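Local atomic coordinates of probable adhesion protein (Pseudomonas aeruginosa, PDB entry 6R5S), a protein that binds divalent metal ions such as iron(II) and manganese(II), and probably delivers zinc for uptake as a periplasmic solute-binding protein of the ZnuA family. Residues His111-Ile116 with Leu248-Tyr253; Val107-Thr112 with Tyr180-Arg185. All coordinates share one frame; numbering follows the deposited sequence.

Contact 1 of 2, residues His111-Ile116 with Leu248-Tyr253; sequences HTFLSI and LSHISY. With FE2 (Fe (II) ion), chain C.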
ATOM      1  N   HIS A 111       0.404   5.820   1.980  1.00 31.83           N
ATOM      2  CA  HIS A 111      -0.089   4.516   1.533  1.00 29.45           C
ATOM      3  C   HIS A 111      -1.239   4.570   0.536  1.00 33.37           C
ATOM      4  O   HIS A 111      -2.222   3.824   0.673  1.00 32.25           O
ATOM      5  CB  HIS A 111      -0.462   3.644   2.740  1.00 28.31           C
ATOM      6  CG  HIS A 111       0.624   3.498   3.758  1.00 30.56           C
ATOM      7  ND1 HIS A 111       0.744   4.382   4.805  1.00 32.35           N
ATOM      8  CD2 HIS A 111       1.577   2.553   3.877  1.00 31.44           C
ATOM      9  CE1 HIS A 111       1.752   3.951   5.535  1.00 31.93           C
ATOM     10  NE2 HIS A 111       2.285   2.849   5.016  1.00 32.14           N
ATOM     11  N   THR A 112      -1.072   5.399  -0.515  1.00 31.26           N
ATOM     12  CA  THR A 112      -2.035   5.568  -1.631  1.00 30.93           C
ATOM     13  C   THR A 112      -2.172   4.268  -2.410  1.00 33.72           C
ATOM     14  O   THR A 112      -3.274   3.887  -2.734  1.00 32.46           O
ATOM     15  CB  THR A 112      -1.589   6.697  -2.563  1.00 32.96           C
ATOM     16  OG1 THR A 112      -0.213   6.485  -2.887  1.00 39.64           O
ATOM     17  CG2 THR A 112      -1.778   8.080  -1.958  1.00 21.03           C
ATOM     18  N   PHE A 113      -1.058   3.544  -2.612  1.00 31.78           N
ATOM     19  CA  PHE A 113      -1.010   2.234  -3.265  1.00 32.01           C
ATOM     20  C   PHE A 113      -1.903   1.143  -2.618  1.00 37.80           C
ATOM     21  O   PHE A 113      -2.179   0.143  -3.282  1.00 38.85           O
ATOM     22  CB  PHE A 113       0.428   1.719  -3.400  1.00 33.26           C
ATOM     23  CG  PHE A 113       1.246   1.762  -2.136  1.00 32.61           C
ATOM     24  CD1 PHE A 113       1.238   0.695  -1.249  1.00 33.01           C
ATOM     25  CD2 PHE A 113       2.088   2.837  -1.869  1.00 32.85           C
ATOM     26  CE1 PHE A 113       1.999   0.734  -0.085  1.00 32.83           C
ATOM     27  CE2 PHE A 113       2.854   2.872  -0.709  1.00 34.95           C
ATOM     28  CZ  PHE A 113       2.810   1.817   0.172  1.00 32.47           C
ATOM     29  N   LEU A 114      -2.371   1.316  -1.360  1.00 32.85           N
ATOM     30  CA  LEU A 114      -3.272   0.306  -0.790  1.00 31.01           C
ATOM     31  C   LEU A 114      -4.744   0.743  -0.957  1.00 35.82           C
ATOM     32  O   LEU A 114      -5.554   0.556  -0.057  1.00 35.32           O
ATOM     33  CB  LEU A 114      -2.910  -0.122   0.646  1.00 29.77           C
ATOM     34  CG  LEU A 114      -1.457  -0.558   0.875  1.00 34.62           C
ATOM     35  CD1 LEU A 114      -1.117  -0.601   2.332  1.00 35.17           C
ATOM     36  CD2 LEU A 114      -1.116  -1.883   0.185  1.00 36.36           C
ATOM     37  N   SER A 115      -5.078   1.269  -2.171  1.00 32.97           N
ATOM     38  CA  SER A 115      -6.397   1.705  -2.645  1.00 32.55           C
ATOM     39  C   SER A 115      -6.479   1.471  -4.142  1.00 37.71           C
ATOM     40  O   SER A 115      -5.541   1.802  -4.857  1.00 38.06           O
ATOM     41  CB  SER A 115      -6.610   3.189  -2.373  1.00 36.27           C
ATOM     42  OG  SER A 115      -7.753   3.712  -3.036  1.00 45.56           O
ATOM     43  N   ILE A 116      -7.626   0.981  -4.625  1.00 35.52           N
ATOM     44  CA  ILE A 116      -7.871   0.690  -6.045  1.00 36.09           C
ATOM     45  C   ILE A 116      -7.956   1.971  -6.876  1.00 40.44           C
ATOM     46  O   ILE A 116      -7.215   2.077  -7.854  1.00 41.16           O
ATOM     47  CB  ILE A 116      -9.096  -0.264  -6.245  1.00 39.11           C
ATOM     48  CG1 ILE A 116      -8.852  -1.655  -5.582  1.00 38.96           C
ATOM     49  CG2 ILE A 116      -9.482  -0.412  -7.720  1.00 39.73           C
ATOM     50  CD1 ILE A 116      -7.572  -2.505  -6.144  1.00 44.48           C
ATOM     51  N   LEU A 248      -3.672  -7.856   7.468  1.00 28.89           N
ATOM     52  CA  LEU A 248      -3.661  -7.265   6.142  1.00 27.28           C
ATOM     53  C   LEU A 248      -2.249  -7.168   5.617  1.00 36.28           C
ATOM     54  O   LEU A 248      -1.290  -7.287   6.382  1.00 37.86           O
ATOM     55  CB  LEU A 248      -4.382  -5.904   6.131  1.00 25.46           C
ATOM     56  CG  LEU A 248      -5.919  -5.927   6.271  1.00 28.35           C
ATOM     57  CD1 LEU A 248      -6.473  -4.559   6.349  1.00 27.00           C
ATOM     58  CD2 LEU A 248      -6.550  -6.608   5.115  1.00 29.51           C
ATOM     59  N   SER A 249      -2.111  -7.039   4.289  1.00 34.49           N
ATOM     60  CA  SER A 249      -0.804  -6.978   3.665  1.00 34.60           C
ATOM     61  C   SER A 249      -0.487  -5.591   3.155  1.00 40.10           C
ATOM     62  O   SER A 249      -1.263  -5.006   2.392  1.00 40.46           O
ATOM     63  CB  SER A 249      -0.699  -7.991   2.536  1.00 37.03           C
ATOM     64  OG  SER A 249       0.521  -7.804   1.842  1.00 42.27           O
ATOM     65  N   HIS A 250       0.692  -5.090   3.546  1.00 35.40           N
ATOM     66  CA  HIS A 250       1.240  -3.810   3.111  1.00 33.17           C
ATOM     67  C   HIS A 250       1.771  -3.972   1.659  1.00 39.90           C
ATOM     68  O   HIS A 250       2.010  -2.968   0.994  1.00 40.75           O
ATOM     69  CB  HIS A 250       2.378  -3.435   4.080  1.00 32.91           C
ATOM     70  CG  HIS A 250       2.844  -2.010   4.039  1.00 35.35           C
ATOM     71  ND1 HIS A 250       3.380  -1.451   2.894  1.00 37.13           N
ATOM     72  CD2 HIS A 250       2.951  -1.115   5.043  1.00 36.82           C
ATOM     73  CE1 HIS A 250       3.766  -0.234   3.226  1.00 36.39           C
ATOM     74  NE2 HIS A 250       3.534   0.013   4.510  1.00 36.68           N
ATOM     75  N   ILE A 251       1.930  -5.235   1.161  1.00 37.85           N
ATOM     76  CA  ILE A 251       2.462  -5.606  -0.177  1.00 38.31           C
ATOM     77  C   ILE A 251       3.916  -5.124  -0.217  1.00 42.81           C
ATOM     78  O   ILE A 251       4.233  -4.168  -0.916  1.00 43.14           O
ATOM     79  CB  ILE A 251       1.560  -5.127  -1.391  1.00 40.97           C
ATOM     80  CG1 ILE A 251       0.039  -5.368  -1.111  1.00 40.62           C
ATOM     81  CG2 ILE A 251       2.005  -5.779  -2.713  1.00 42.67           C
ATOM     82  CD1 ILE A 251      -0.940  -4.831  -2.077  1.00 45.32           C
ATOM     83  N   SER A 252       4.766  -5.713   0.652  1.00 41.18           N
ATOM     84  CA  SER A 252       6.173  -5.329   0.839  1.00 41.96           C
ATOM     85  C   SER A 252       7.110  -6.506   1.141  1.00 50.13           C
ATOM     86  O   SER A 252       8.326  -6.311   1.227  1.00 52.14           O
ATOM     87  CB  SER A 252       6.291  -4.282   1.943  1.00 43.36           C
ATOM     88  OG  SER A 252       5.982  -4.794   3.230  1.00 50.96           O
ATOM     89  N   TYR A 253       6.554  -7.721   1.293  1.00 48.59           N
ATOM     90  CA  TYR A 253       7.320  -8.920   1.653  1.00 51.25           C
ATOM     91  C   TYR A 253       7.641  -9.832   0.469  1.00 57.29           C
ATOM     92  O   TYR A 253       6.789 -10.079  -0.386  1.00 57.47           O
ATOM     93  CB  TYR A 253       6.561  -9.699   2.743  1.00 53.39           C
ATOM     94  CG  TYR A 253       7.298 -10.870   3.354  1.00 59.53           C
ATOM     95  CD1 TYR A 253       8.074 -10.712   4.498  1.00 62.61           C
ATOM     96  CD2 TYR A 253       7.138 -12.159   2.848  1.00 62.45           C
ATOM     97  CE1 TYR A 253       8.709 -11.798   5.098  1.00 65.45           C
ATOM     98  CE2 TYR A 253       7.763 -13.253   3.444  1.00 65.55           C
ATOM     99  CZ  TYR A 253       8.549 -13.068   4.569  1.00 75.27           C
ATOM    100  OH  TYR A 253       9.173 -14.147   5.156  1.00 82.45           O
TER
HETATM  101 FE   FE2 C 401       4.200   1.889   5.595  1.00 53.18          FE
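H111 and H250 grip the same iron(II) ion through their NE2 atoms. The iron lies 2.2 Å from H111 NE2, and the same iron 2.3 Å from H250 NE2. H111 NE2 and H250 NE2 are therefore only 3.1 Å apart, but this closeness comes from the shared metal and is not a hydrogen bond. The two rings are turned steeply to one another, with planes at 76° and centroids 4.8 Å apart. H250 NE2 meets the H111 ring at its edge, near its plane. The H250 side chain gets there with CG anti to its backbone N (chi1 -165°), which swings the imidazole across to the 111-116 segment.

F113 packs beside this pair. Its CZ comes 3.8 Å from H250 CE1, and the two planes are inclined at 44°. H250 CE1 lies at the edge of the phenyl ring. One face of the same ring carries H111 CA, offset toward the rim, so F113 packs against the CA of H111 and the ring of H250. The three rings form an aromatic cluster.

Away from the metal, the contact is apolar. L114 CD2 reaches I251 CD1 at 3.7 Å, and the two side chains run past each other in opposite directions. L114 CD2 also lies 3.4 Å from H250 O. S249 OG accepts from I251 N at 3.0 Å in an ST turn, which spans H250.

All the touching residues are buried. H41, H66, H177 and H199 complete the ligand set, giving a six-histidine metal site in the cleft between the two lobes of a ZnuA-family solute-binding protein.

Contact 2 of 2, residues Val107-Thr112 with Tyr180-Arg185; sequences VVNPHT and YDYLLR. With FE2 (Fe (II) ion), chain C.
Y182 reaches from its helix to the loop 107-112 and donates a hydrogen bond from OH to N109 O, 2.8 Å long. The C=O...donor angle is 143°, and the hydroxyl lies somewhat out of the carbonyl plane. N109 O lies at the edge of the tyrosine ring, near its plane. N109 CB also touches the ring, 3.8 Å from Y182 CE2.

The loop then folds over one face of the ring. T112 CA stands above its centre, 4.0 Å from the centroid of the Y182 ring and 7° off the ring normal, a CH-pi contact. T112 CG2 lies alongside, 3.7 Å from Y182 CZ. The T112 and Y182 side chains point the same way. Y182 CG lies anti to its carbonyl carbon (chi1 -68°), which carries the ring from the helix toward the loop. The CB of D181 also points toward the loop, beside N109.

Further out, the loop is shaped by an inverse gamma turn centred on H111. T112 N makes a weak bond to P110 O across it. Within the helical segment, L184 N bonds to Y180 O at 2.8 Å. Outside the two segments, P110 O accepts from N62 ND2, T112 OG1 bonds to Q122 OE1, and L94 N is a second partner of Y182 OH.

Beyond the contact, the short helix 181-185 lies between helix 260-279 and the second sheet: L183 packs on the helix, L184 on strand 173-175, and the OH of Y180, just before the helix, bonds to E226 at the end of strand 222-226.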
ATOM      1  N   VAL A 107       1.116  16.270   7.738  1.00 59.36           N
ATOM      2  CA  VAL A 107       0.997  14.853   8.033  1.00 56.28           C
ATOM      3  C   VAL A 107       0.170  14.154   6.944  1.00 53.51           C
ATOM      4  O   VAL A 107      -1.061  14.050   7.045  1.00 53.70           O
ATOM      5  CB  VAL A 107       0.534  14.536   9.488  1.00 60.47           C
ATOM      6  CG1 VAL A 107       1.714  14.578  10.448  1.00 61.85           C
ATOM      7  CG2 VAL A 107      -0.594  15.459   9.959  1.00 60.84           C
ATOM      8  N   VAL A 108       0.871  13.708   5.870  1.00 43.62           N
ATOM      9  CA  VAL A 108       0.305  12.986   4.722  1.00 38.65           C
ATOM     10  C   VAL A 108       0.537  11.478   4.861  1.00 38.65           C
ATOM     11  O   VAL A 108       1.664  11.037   5.089  1.00 38.97           O
ATOM     12  CB  VAL A 108       0.807  13.565   3.366  1.00 41.36           C
ATOM     13  CG1 VAL A 108       0.731  12.564   2.225  1.00 39.56           C
ATOM     14  CG2 VAL A 108       0.042  14.824   3.002  1.00 42.09           C
ATOM     15  N   ASN A 109      -0.547  10.700   4.768  1.00 31.51           N
ATOM     16  CA  ASN A 109      -0.511   9.246   4.754  1.00 29.42           C
ATOM     17  C   ASN A 109       0.046   8.818   3.328  1.00 34.03           C
ATOM     18  O   ASN A 109      -0.569   9.137   2.294  1.00 32.80           O
ATOM     19  CB  ASN A 109      -1.897   8.659   5.071  1.00 22.17           C
ATOM     20  CG  ASN A 109      -1.956   7.155   5.290  1.00 44.07           C
ATOM     21  OD1 ASN A 109      -2.846   6.632   5.974  1.00 34.23           O
ATOM     22  ND2 ASN A 109      -1.038   6.411   4.706  1.00 34.19           N
ATOM     23  N   PRO A 110       1.246   8.172   3.270  1.00 31.17           N
ATOM     24  CA  PRO A 110       1.831   7.832   1.966  1.00 31.55           C
ATOM     25  C   PRO A 110       1.341   6.536   1.330  1.00 36.61           C
ATOM     26  O   PRO A 110       1.807   6.195   0.249  1.00 38.02           O
ATOM     27  CB  PRO A 110       3.326   7.747   2.290  1.00 34.37           C
ATOM     28  CG  PRO A 110       3.378   7.261   3.702  1.00 37.69           C
ATOM     29  CD  PRO A 110       2.147   7.775   4.381  1.00 33.04           C
ATOM     30  N   HIS A 111       0.404   5.820   1.980  1.00 31.83           N
ATOM     31  CA  HIS A 111      -0.089   4.516   1.533  1.00 29.45           C
ATOM     32  C   HIS A 111      -1.239   4.570   0.536  1.00 33.37           C
ATOM     33  O   HIS A 111      -2.222   3.824   0.673  1.00 32.25           O
ATOM     34  CB  HIS A 111      -0.462   3.644   2.740  1.00 28.31           C
ATOM     35  CG  HIS A 111       0.624   3.498   3.758  1.00 30.56           C
ATOM     36  ND1 HIS A 111       0.744   4.382   4.805  1.00 32.35           N
ATOM     37  CD2 HIS A 111       1.577   2.553   3.877  1.00 31.44           C
ATOM     38  CE1 HIS A 111       1.752   3.951   5.535  1.00 31.93           C
ATOM     39  NE2 HIS A 111       2.285   2.849   5.016  1.00 32.14           N
ATOM     40  N   THR A 112      -1.072   5.399  -0.515  1.00 31.26           N
ATOM     41  CA  THR A 112      -2.035   5.568  -1.631  1.00 30.93           C
ATOM     42  C   THR A 112      -2.172   4.268  -2.410  1.00 33.72           C
ATOM     43  O   THR A 112      -3.274   3.887  -2.734  1.00 32.46           O
ATOM     44  CB  THR A 112      -1.589   6.697  -2.563  1.00 32.96           C
ATOM     45  OG1 THR A 112      -0.213   6.485  -2.887  1.00 39.64           O
ATOM     46  CG2 THR A 112      -1.778   8.080  -1.958  1.00 21.03           C
ATOM     47  N   TYR A 180      -4.077   1.546   6.118  1.00 29.26           N
ATOM     48  CA  TYR A 180      -5.321   1.091   5.517  1.00 28.69           C
ATOM     49  C   TYR A 180      -6.440   2.130   5.408  1.00 32.82           C
ATOM     50  O   TYR A 180      -7.536   1.791   4.935  1.00 31.69           O
ATOM     51  CB  TYR A 180      -5.774  -0.182   6.245  1.00 30.70           C
ATOM     52  CG  TYR A 180      -4.651  -1.202   6.230  1.00 34.42           C
ATOM     53  CD1 TYR A 180      -4.270  -1.829   5.041  1.00 37.59           C
ATOM     54  CD2 TYR A 180      -3.861  -1.414   7.359  1.00 35.32           C
ATOM     55  CE1 TYR A 180      -3.169  -2.675   4.990  1.00 40.25           C
ATOM     56  CE2 TYR A 180      -2.752  -2.256   7.318  1.00 36.94           C
ATOM     57  CZ  TYR A 180      -2.414  -2.889   6.132  1.00 47.09           C
ATOM     58  OH  TYR A 180      -1.362  -3.767   6.074  1.00 48.16           O
ATOM     59  N   ASP A 181      -6.108   3.406   5.684  1.00 31.01           N
ATOM     60  CA  ASP A 181      -7.010   4.561   5.640  1.00 31.21           C
ATOM     61  C   ASP A 181      -7.607   4.720   4.241  1.00 37.17           C
ATOM     62  O   ASP A 181      -8.807   4.981   4.113  1.00 38.64           O
ATOM     63  CB  ASP A 181      -6.277   5.839   6.098  1.00 33.65           C
ATOM     64  CG  ASP A 181      -5.641   5.800   7.501  1.00 50.96           C
ATOM     65  OD1 ASP A 181      -4.832   4.874   7.775  1.00 52.28           O
ATOM     66  OD2 ASP A 181      -5.919   6.716   8.307  1.00 59.56           O
ATOM     67  N   TYR A 182      -6.792   4.463   3.198  1.00 33.92           N
ATOM     68  CA  TYR A 182      -7.198   4.530   1.777  1.00 33.09           C
ATOM     69  C   TYR A 182      -8.039   3.331   1.362  1.00 35.08           C
ATOM     70  O   TYR A 182      -9.008   3.506   0.634  1.00 36.95           O
ATOM     71  CB  TYR A 182      -5.967   4.644   0.850  1.00 33.19           C
ATOM     72  CG  TYR A 182      -5.222   5.955   0.963  1.00 31.83           C
ATOM     73  CD1 TYR A 182      -5.605   7.063   0.217  1.00 32.81           C
ATOM     74  CD2 TYR A 182      -4.130   6.089   1.823  1.00 31.80           C
ATOM     75  CE1 TYR A 182      -4.910   8.268   0.309  1.00 33.15           C
ATOM     76  CE2 TYR A 182      -3.426   7.287   1.919  1.00 32.44           C
ATOM     77  CZ  TYR A 182      -3.818   8.371   1.157  1.00 38.12           C
ATOM     78  OH  TYR A 182      -3.142   9.558   1.265  1.00 41.76           O
ATOM     79  N   LEU A 183      -7.648   2.112   1.802  1.00 27.75           N
ATOM     80  CA  LEU A 183      -8.346   0.849   1.547  1.00 25.70           C
ATOM     81  C   LEU A 183      -9.755   0.953   2.126  1.00 29.30           C
ATOM     82  O   LEU A 183     -10.731   0.886   1.388  1.00 27.49           O
ATOM     83  CB  LEU A 183      -7.575  -0.299   2.240  1.00 24.58           C
ATOM     84  CG  LEU A 183      -7.689  -1.718   1.678  1.00 27.55           C
ATOM     85  CD1 LEU A 183      -6.657  -2.598   2.298  1.00 28.20           C
ATOM     86  CD2 LEU A 183      -9.010  -2.341   1.999  1.00 26.21           C
ATOM     87  N   LEU A 184      -9.842   1.195   3.442  1.00 28.59           N
ATOM     88  CA  LEU A 184     -11.097   1.305   4.176  1.00 29.07           C
ATOM     89  C   LEU A 184     -12.009   2.418   3.664  1.00 33.32           C
ATOM     90  O   LEU A 184     -13.223   2.234   3.691  1.00 33.38           O
ATOM     91  CB  LEU A 184     -10.845   1.413   5.678  1.00 28.67           C
ATOM     92  CG  LEU A 184     -10.420   0.092   6.327  1.00 32.77           C
ATOM     93  CD1 LEU A 184      -9.385   0.314   7.355  1.00 33.16           C
ATOM     94  CD2 LEU A 184     -11.587  -0.601   6.974  1.00 35.13           C
ATOM     95  N   ARG A 185     -11.449   3.490   3.088  1.00 31.24           N
ATOM     96  CA  ARG A 185     -12.246   4.585   2.506  1.00 32.57           C
ATOM     97  C   ARG A 185     -13.174   4.076   1.408  1.00 38.07           C
ATOM     98  O   ARG A 185     -14.316   4.534   1.316  1.00 40.53           O
ATOM     99  CB  ARG A 185     -11.347   5.690   1.951  1.00 35.53           C
ATOM    100  CG  ARG A 185     -11.540   7.022   2.642  1.00 53.36           C
ATOM    101  CD  ARG A 185     -11.321   8.168   1.666  1.00 67.80           C
ATOM    102  NE  ARG A 185     -11.703   9.455   2.251  1.00 72.25           N
ATOM    103  CZ  ARG A 185     -11.912  10.567   1.555  1.00 87.83           C
ATOM    104  NH1 ARG A 185     -11.779  10.566   0.232  1.00 80.75           N
ATOM    105  NH2 ARG A 185     -12.264  11.687   2.174  1.00 72.62           N
TER
HETATM  106 FE   FE2 C 401       4.200   1.889   5.595  1.00 53.18          FE

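In the fold
From the N terminus, the chain first forms the parallel sheet that ends with strand 84-86. The loop that follows supplies one side of both contacts, which share H111 and T112. Contact 2 closes the smaller loop, through helices 116-133 and 138-160 and strand 173-175, at helix 181-185. Contact 1 closes the larger one, reaching past the second sheet to the segment that leaves its last strand, 244-248; the loop of contact 2 lies almost wholly within it. The contacts touch directly: L114 O meets L183 CB, and Y180 OH lies near H250 N. Together they tie the first lobe to the second at the metal site and beside it.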